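(S)-ureidoglycine--glyoxylate transaminase (Bacillus subtilis, PDB 3ISL) catalyses the pyridoxal-phosphate-dependent transfer of an amino group from (S)-ureidoglycine to glyoxylate, giving oxalurate and glycine in purine catabolism. Local coordinates at residues 85-99 against 109-123. Numbering follows the deposited sequence.
Sequences PEDDVLIPIYGRFGY and GANVHMLECEWGTVF. With PLP (pyridoxal-5'-phosphate), chain C.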
loop_
_atom_site.group_PDB
_atom_site.type_symbol
_atom_site.label_atom_id
_atom_site.label_comp_id
_atom_site.label_asym_id
_atom_site.label_seq_id
_atom_site.Cartn_x
_atom_site.Cartn_y
_atom_site.Cartn_z
ATOM N N PRO A 85 -15.173 -0.457 20.979
ATOM C CA PRO A 85 -14.989 0.513 22.056
ATOM C C PRO A 85 -15.142 -0.159 23.411
ATOM O O PRO A 85 -15.975 -1.058 23.544
ATOM C CB PRO A 85 -16.159 1.521 21.821
ATOM C CG PRO A 85 -16.246 1.528 20.308
ATOM C CD PRO A 85 -16.119 0.036 19.964
ATOM N N GLU A 86 -14.327 0.268 24.382
ATOM C CA GLU A 86 -14.297 -0.266 25.770
ATOM C C GLU A 86 -13.679 -1.672 25.989
ATOM O O GLU A 86 -13.445 -2.061 27.138
ATOM C CB GLU A 86 -15.642 -0.068 26.531
ATOM C CG GLU A 86 -16.142 1.418 26.495
ATOM C CD GLU A 86 -17.537 1.624 27.067
ATOM O OE1 GLU A 86 -18.033 0.705 27.763
ATOM O OE2 GLU A 86 -18.144 2.719 26.847
ATOM N N ASP A 87 -13.341 -2.414 24.931
ATOM C CA ASP A 87 -12.461 -3.580 25.164
ATOM C C ASP A 87 -11.176 -3.192 25.935
ATOM O O ASP A 87 -10.549 -2.164 25.680
ATOM C CB ASP A 87 -12.086 -4.301 23.863
ATOM C CG ASP A 87 -13.290 -4.946 23.188
ATOM O OD1 ASP A 87 -14.306 -5.236 23.881
ATOM O OD2 ASP A 87 -13.211 -5.163 21.960
ATOM N N ASP A 88 -10.800 -4.020 26.895
ATOM C CA ASP A 88 -9.537 -3.842 27.605
ATOM C C ASP A 88 -8.378 -4.411 26.767
ATOM O O ASP A 88 -8.478 -5.524 26.259
ATOM C CB ASP A 88 -9.607 -4.578 28.920
ATOM C CG ASP A 88 -10.510 -3.889 29.939
ATOM O OD1 ASP A 88 -10.384 -2.671 30.138
ATOM O OD2 ASP A 88 -11.293 -4.602 30.594
ATOM N N VAL A 89 -7.294 -3.642 26.643
ATOM C CA VAL A 89 -6.144 -4.017 25.844
ATOM C C VAL A 89 -4.886 -3.709 26.652
ATOM O O VAL A 89 -4.627 -2.564 27.019
ATOM C CB VAL A 89 -6.123 -3.239 24.477
ATOM C CG1 VAL A 89 -4.833 -3.562 23.658
ATOM C CG2 VAL A 89 -7.440 -3.483 23.616
ATOM N N LEU A 90 -4.106 -4.753 26.910
ATOM C CA LEU A 90 -2.884 -4.647 27.689
ATOM C C LEU A 90 -1.715 -4.507 26.692
ATOM O O LEU A 90 -1.526 -5.356 25.850
ATOM C CB LEU A 90 -2.637 -5.936 28.460
ATOM C CG LEU A 90 -1.884 -5.928 29.802
ATOM C CD1 LEU A 90 -1.027 -7.182 29.999
ATOM C CD2 LEU A 90 -1.200 -4.643 30.320
ATOM N N ILE A 91 -0.904 -3.488 26.855
ATOM C CA ILE A 91 0.209 -3.295 25.946
ATOM C C ILE A 91 1.465 -3.077 26.781
ATOM O O ILE A 91 1.647 -2.011 27.353
ATOM C CB ILE A 91 -0.033 -2.097 25.022
ATOM C CG1 ILE A 91 -1.445 -2.194 24.408
ATOM C CG2 ILE A 91 1.069 -2.037 23.908
ATOM C CD1 ILE A 91 -1.863 -1.026 23.481
ATOM N N PRO A 92 2.334 -4.077 26.838
ATOM C CA PRO A 92 3.593 -3.830 27.530
ATOM C C PRO A 92 4.537 -3.167 26.536
ATOM O O PRO A 92 4.842 -3.748 25.522
ATOM C CB PRO A 92 4.101 -5.249 27.921
ATOM C CG PRO A 92 3.015 -6.218 27.552
ATOM C CD PRO A 92 2.190 -5.481 26.430
ATOM N N ILE A 93 5.032 -1.986 26.887
ATOM C CA ILE A 93 5.814 -1.125 26.024
ATOM C C ILE A 93 7.264 -1.002 26.473
ATOM O O ILE A 93 7.546 -0.609 27.605
ATOM C CB ILE A 93 5.179 0.245 26.036
ATOM C CG1 ILE A 93 3.790 0.178 25.359
ATOM C CG2 ILE A 93 6.075 1.303 25.300
ATOM C CD1 ILE A 93 2.912 1.374 25.843
ATOM N N TYR A 94 8.200 -1.377 25.602
ATOM C CA TYR A 94 9.626 -1.242 25.980
ATOM C C TYR A 94 10.409 -0.460 24.901
ATOM O O TYR A 94 11.650 -0.357 24.932
ATOM C CB TYR A 94 10.241 -2.613 26.286
ATOM C CG TYR A 94 10.157 -3.606 25.147
ATOM C CD1 TYR A 94 8.970 -4.319 24.880
ATOM C CD2 TYR A 94 11.244 -3.789 24.295
ATOM C CE1 TYR A 94 8.922 -5.192 23.835
ATOM C CE2 TYR A 94 11.207 -4.656 23.255
ATOM C CZ TYR A 94 10.072 -5.365 23.025
ATOM O OH TYR A 94 10.087 -6.182 21.937
ATOM N N GLY A 95 9.668 0.108 23.951
ATOM C CA GLY A 95 10.283 1.003 22.979
ATOM C C GLY A 95 9.269 1.751 22.155
ATOM O O GLY A 95 8.092 1.751 22.483
ATOM N N ARG A 96 9.737 2.402 21.088
ATOM C CA ARG A 96 8.898 3.329 20.347
ATOM C C ARG A 96 7.688 2.676 19.713
ATOM O O ARG A 96 6.630 3.270 19.675
ATOM C CB ARG A 96 9.704 4.096 19.273
ATOM C CG ARG A 96 8.824 4.628 18.095
ATOM C CD ARG A 96 9.616 4.660 16.735
ATOM N NE ARG A 96 11.000 5.241 16.867
ATOM C CZ ARG A 96 12.127 4.791 16.270
ATOM N NH1 ARG A 96 12.133 3.728 15.449
ATOM N NH2 ARG A 96 13.278 5.402 16.525
ATOM N N PHE A 97 7.829 1.469 19.189
ATOM C CA PHE A 97 6.699 0.847 18.481
ATOM C C PHE A 97 5.584 0.348 19.438
ATOM O O PHE A 97 4.425 0.237 19.036
ATOM C CB PHE A 97 7.217 -0.168 17.409
ATOM C CG PHE A 97 8.118 0.496 16.359
ATOM C CD1 PHE A 97 7.555 1.135 15.240
ATOM C CD2 PHE A 97 9.521 0.582 16.548
ATOM C CE1 PHE A 97 8.347 1.813 14.298
ATOM C CE2 PHE A 97 10.337 1.256 15.595
ATOM C CZ PHE A 97 9.730 1.875 14.470
ATOM N N GLY A 98 5.909 0.091 20.705
ATOM C CA GLY A 98 4.860 -0.105 21.744
ATOM C C GLY A 98 3.838 1.051 21.808
ATOM O O GLY A 98 2.649 0.823 21.954
ATOM N N TYR A 99 4.306 2.288 21.702
ATOM C CA TYR A 99 3.430 3.475 21.644
ATOM C C TYR A 99 2.591 3.598 20.377
ATOM O O TYR A 99 1.495 4.161 20.419
ATOM C CB TYR A 99 4.256 4.737 21.827
ATOM C CG TYR A 99 4.881 4.752 23.211
ATOM C CD1 TYR A 99 4.081 4.810 24.347
ATOM C CD2 TYR A 99 6.261 4.723 23.374
ATOM C CE1 TYR A 99 4.637 4.813 25.623
ATOM C CE2 TYR A 99 6.822 4.736 24.651
ATOM C CZ TYR A 99 6.005 4.767 25.772
ATOM O OH TYR A 99 6.561 4.764 27.043
ATOM N N GLY A 109 -11.077 3.020 20.270
ATOM C CA GLY A 109 -12.011 3.052 21.423
ATOM C C GLY A 109 -11.680 2.083 22.572
ATOM O O GLY A 109 -12.454 1.956 23.524
ATOM N N ALA A 110 -10.532 1.418 22.486
ATOM C CA ALA A 110 -10.082 0.521 23.561
ATOM C C ALA A 110 -9.755 1.281 24.833
ATOM O O ALA A 110 -9.248 2.389 24.774
ATOM C CB ALA A 110 -8.845 -0.265 23.125
ATOM N N ASN A 111 -10.041 0.677 25.982
ATOM C CA ASN A 111 -9.429 1.097 27.223
ATOM C C ASN A 111 -8.020 0.464 27.283
ATOM O O ASN A 111 -7.888 -0.724 27.504
ATOM C CB ASN A 111 -10.334 0.661 28.387
ATOM C CG ASN A 111 -9.782 1.026 29.776
ATOM O OD1 ASN A 111 -10.316 0.549 30.789
ATOM N ND2 ASN A 111 -8.746 1.883 29.844
ATOM N N VAL A 112 -6.981 1.269 27.080
ATOM C CA VAL A 112 -5.615 0.779 27.075
ATOM C C VAL A 112 -5.002 0.694 28.488
ATOM O O VAL A 112 -5.011 1.688 29.240
ATOM C CB VAL A 112 -4.729 1.650 26.144
ATOM C CG1 VAL A 112 -3.281 1.243 26.214
ATOM C CG2 VAL A 112 -5.196 1.545 24.724
ATOM N N HIS A 113 -4.475 -0.478 28.848
ATOM C CA HIS A 113 -3.636 -0.630 30.068
ATOM C C HIS A 113 -2.183 -0.765 29.593
ATOM O O HIS A 113 -1.846 -1.733 28.865
ATOM C CB HIS A 113 -4.099 -1.844 30.904
ATOM C CG HIS A 113 -5.573 -1.851 31.200
ATOM N ND1 HIS A 113 -6.536 -2.125 30.239
ATOM C CD2 HIS A 113 -6.252 -1.647 32.354
ATOM C CE1 HIS A 113 -7.738 -2.087 30.790
ATOM N NE2 HIS A 113 -7.594 -1.792 32.068
ATOM N N MET A 114 -1.342 0.234 29.871
ATOM C CA MET A 114 0.052 0.091 29.470
ATOM C C MET A 114 0.960 -0.250 30.632
ATOM O O MET A 114 0.699 0.156 31.770
ATOM C CB MET A 114 0.573 1.259 28.627
ATOM C CG MET A 114 0.476 2.654 29.188
ATOM S SD MET A 114 0.736 3.839 27.817
ATOM C CE MET A 114 -0.882 4.574 27.634
ATOM N N LEU A 115 1.952 -1.085 30.375
ATOM C CA LEU A 115 3.073 -1.230 31.270
ATOM C C LEU A 115 4.247 -0.608 30.521
ATOM O O LEU A 115 4.314 -0.718 29.280
ATOM C CB LEU A 115 3.382 -2.700 31.504
ATOM C CG LEU A 115 2.516 -3.583 32.377
ATOM C CD1 LEU A 115 2.785 -5.064 32.001
ATOM C CD2 LEU A 115 2.816 -3.290 33.866
ATOM N N GLU A 116 5.183 0.013 31.222
ATOM C CA GLU A 116 6.332 0.598 30.525
ATOM C C GLU A 116 7.608 0.301 31.288
ATOM O O GLU A 116 7.669 0.489 32.502
ATOM C CB GLU A 116 6.168 2.104 30.374
ATOM C CG GLU A 116 4.941 2.585 29.525
ATOM C CD GLU A 116 4.606 4.069 29.820
ATOM O OE1 GLU A 116 3.989 4.367 30.866
ATOM O OE2 GLU A 116 4.976 4.961 29.047
ATOM N N CYS A 117 8.637 -0.147 30.581
ATOM C CA CYS A 117 9.940 -0.278 31.207
ATOM C C CYS A 117 11.010 0.559 30.519
ATOM O O CYS A 117 10.770 1.129 29.446
ATOM C CB CYS A 117 10.402 -1.750 31.332
ATOM S SG CYS A 117 10.692 -2.561 29.774
ATOM N N GLU A 118 12.195 0.589 31.148
ATOM C CA GLU A 118 13.296 1.356 30.645
ATOM C C GLU A 118 13.739 0.952 29.238
ATOM O O GLU A 118 14.006 -0.211 28.973
ATOM C CB GLU A 118 14.513 1.258 31.583
ATOM C CG GLU A 118 15.159 2.603 31.717
ATOM C CD GLU A 118 16.618 2.599 32.116
ATOM O OE1 GLU A 118 16.977 3.507 32.903
ATOM O OE2 GLU A 118 17.410 1.760 31.631
ATOM N N TRP A 119 13.916 1.956 28.383
ATOM C CA TRP A 119 14.411 1.720 27.048
ATOM C C TRP A 119 15.816 1.145 27.144
ATOM O O TRP A 119 16.675 1.695 27.845
ATOM C CB TRP A 119 14.332 2.965 26.162
ATOM C CG TRP A 119 12.952 3.293 25.727
ATOM C CD1 TRP A 119 11.789 2.945 26.349
ATOM C CD2 TRP A 119 12.580 4.048 24.567
ATOM N NE1 TRP A 119 10.710 3.451 25.649
ATOM C CE2 TRP A 119 11.169 4.101 24.534
ATOM C CE3 TRP A 119 13.302 4.662 23.538
ATOM C CZ2 TRP A 119 10.462 4.767 23.530
ATOM C CZ3 TRP A 119 12.594 5.308 22.512
ATOM C CH2 TRP A 119 11.186 5.357 22.537
ATOM N N GLY A 120 15.991 -0.006 26.491
ATOM C CA GLY A 120 17.247 -0.748 26.494
ATOM C C GLY A 120 17.130 -2.020 27.315
ATOM O O GLY A 120 18.054 -2.837 27.331
ATOM N N THR A 121 16.012 -2.184 28.024
ATOM C CA THR A 121 15.767 -3.413 28.771
ATOM C C THR A 121 14.441 -4.014 28.252
ATOM O O THR A 121 13.785 -3.418 27.339
ATOM C CB THR A 121 15.700 -3.169 30.331
ATOM O OG1 THR A 121 14.432 -2.612 30.678
ATOM C CG2 THR A 121 16.826 -2.207 30.842
ATOM N N VAL A 122 14.043 -5.163 28.810
ATOM C CA VAL A 122 12.734 -5.793 28.509
ATOM C C VAL A 122 12.051 -6.153 29.854
ATOM O O VAL A 122 12.696 -6.140 30.875
ATOM C CB VAL A 122 12.838 -7.076 27.574
ATOM C CG1 VAL A 122 13.525 -6.769 26.210
ATOM C CG2 VAL A 122 13.528 -8.290 28.291
ATOM N N PHE A 123 10.781 -6.547 29.821
ATOM C CA PHE A 123 10.060 -7.071 30.999
ATOM C C PHE A 123 10.473 -8.497 31.408
ATOM O O PHE A 123 10.808 -9.302 30.558
ATOM C CB PHE A 123 8.554 -7.082 30.708
ATOM C CG PHE A 123 7.979 -5.698 30.492
ATOM C CD1 PHE A 123 7.574 -4.936 31.573
ATOM C CD2 PHE A 123 7.870 -5.172 29.210
ATOM C CE1 PHE A 123 7.023 -3.653 31.382
ATOM C CE2 PHE A 123 7.315 -3.915 28.972
ATOM C CZ PHE A 123 6.893 -3.133 30.080
HETATM N N1 PLP C . 6.778 -1.950 13.782
HETATM C C2 PLP C . 8.202 -2.192 14.066
HETATM C C2A PLP C . 8.693 -2.984 15.123
HETATM C C3 PLP C . 9.217 -1.622 13.286
HETATM O O3 PLP C . 10.544 -1.854 13.545
HETATM C C4 PLP C . 8.946 -0.826 12.196
HETATM C C4A PLP C . 10.138 -0.235 11.346
HETATM C C5 PLP C . 7.615 -0.580 11.881
HETATM C C6 PLP C . 6.526 -1.104 12.648
HETATM C C5A PLP C . 7.371 0.334 10.727
HETATM O O4P PLP C . 6.555 -0.251 9.825
HETATM P P PLP C . 6.343 0.660 8.550
HETATM O O1P PLP C . 7.279 1.863 8.534
HETATM O O2P PLP C . 4.713 0.962 8.676
HETATM O O3P PLP C . 6.524 -0.290 7.177
HETATM O O HOH W 1 13.928 -1.607 25.273
#
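Strands 88-93 and 111-116 run parallel, 18° apart, and are joined by backbone hydrogen bonds, donated alternately from each strand, such as His113 N to Val89 O (2.8 Å) and Ile93 N to Leu115 O. With helix 96-107 between them they form a beta-alpha-beta unit at one edge of the main sheet of this class-V aminotransferase. Val89, Ile91, Ile93, Val112 and Met114 share the sheet face toward helix 96-107. There Ile91 CD1 meets Val112 CG1 at 3.8 Å, and Ile93 CD1 reaches Met114 CB. Leu90, Pro92 and Leu115 lie on the other face, beneath which helix 125-135 packs. Pro92 CB touches Phe123 CE2 at 3.6 Å, and Cys117 SG sits over the centre of the Phe123 ring.

Past the strands, segment 109-123 folds back through a type II turn, Glu118 to Thr121. A water bridges Tyr94 O, Gly120 N and Thr121 O. Trp119 lays one face against Gly95, whose CA is 3.8 Å from the centroid of the five-membered ring, a CH-pi contact. The indole edge meets the edge of Tyr99 through CZ2 and CE2. Phe97, just past the loop after strand 88-93, belongs to the cofactor pocket. One face of its ring lies against the pyridoxal-5'-phosphate ring, with PLP C3 over its centre and CE1 3.4 Å from PLP C4. Arg96 CD lies over the opposite face, toward its rim. Replacing Phe97 by an alanine takes away the ring that lies on the cofactor, and would probably leave the pyridine ring freer to tilt or shift. Tyr99 has CG anti to its carbonyl carbon (chi1 -64°), which brings its hydroxyl to strand 111-116. Tyr99 OH donates to the anti lone pair of Glu116 OE2 at 2.6 Å, with ring and carboxylate planes 84° apart.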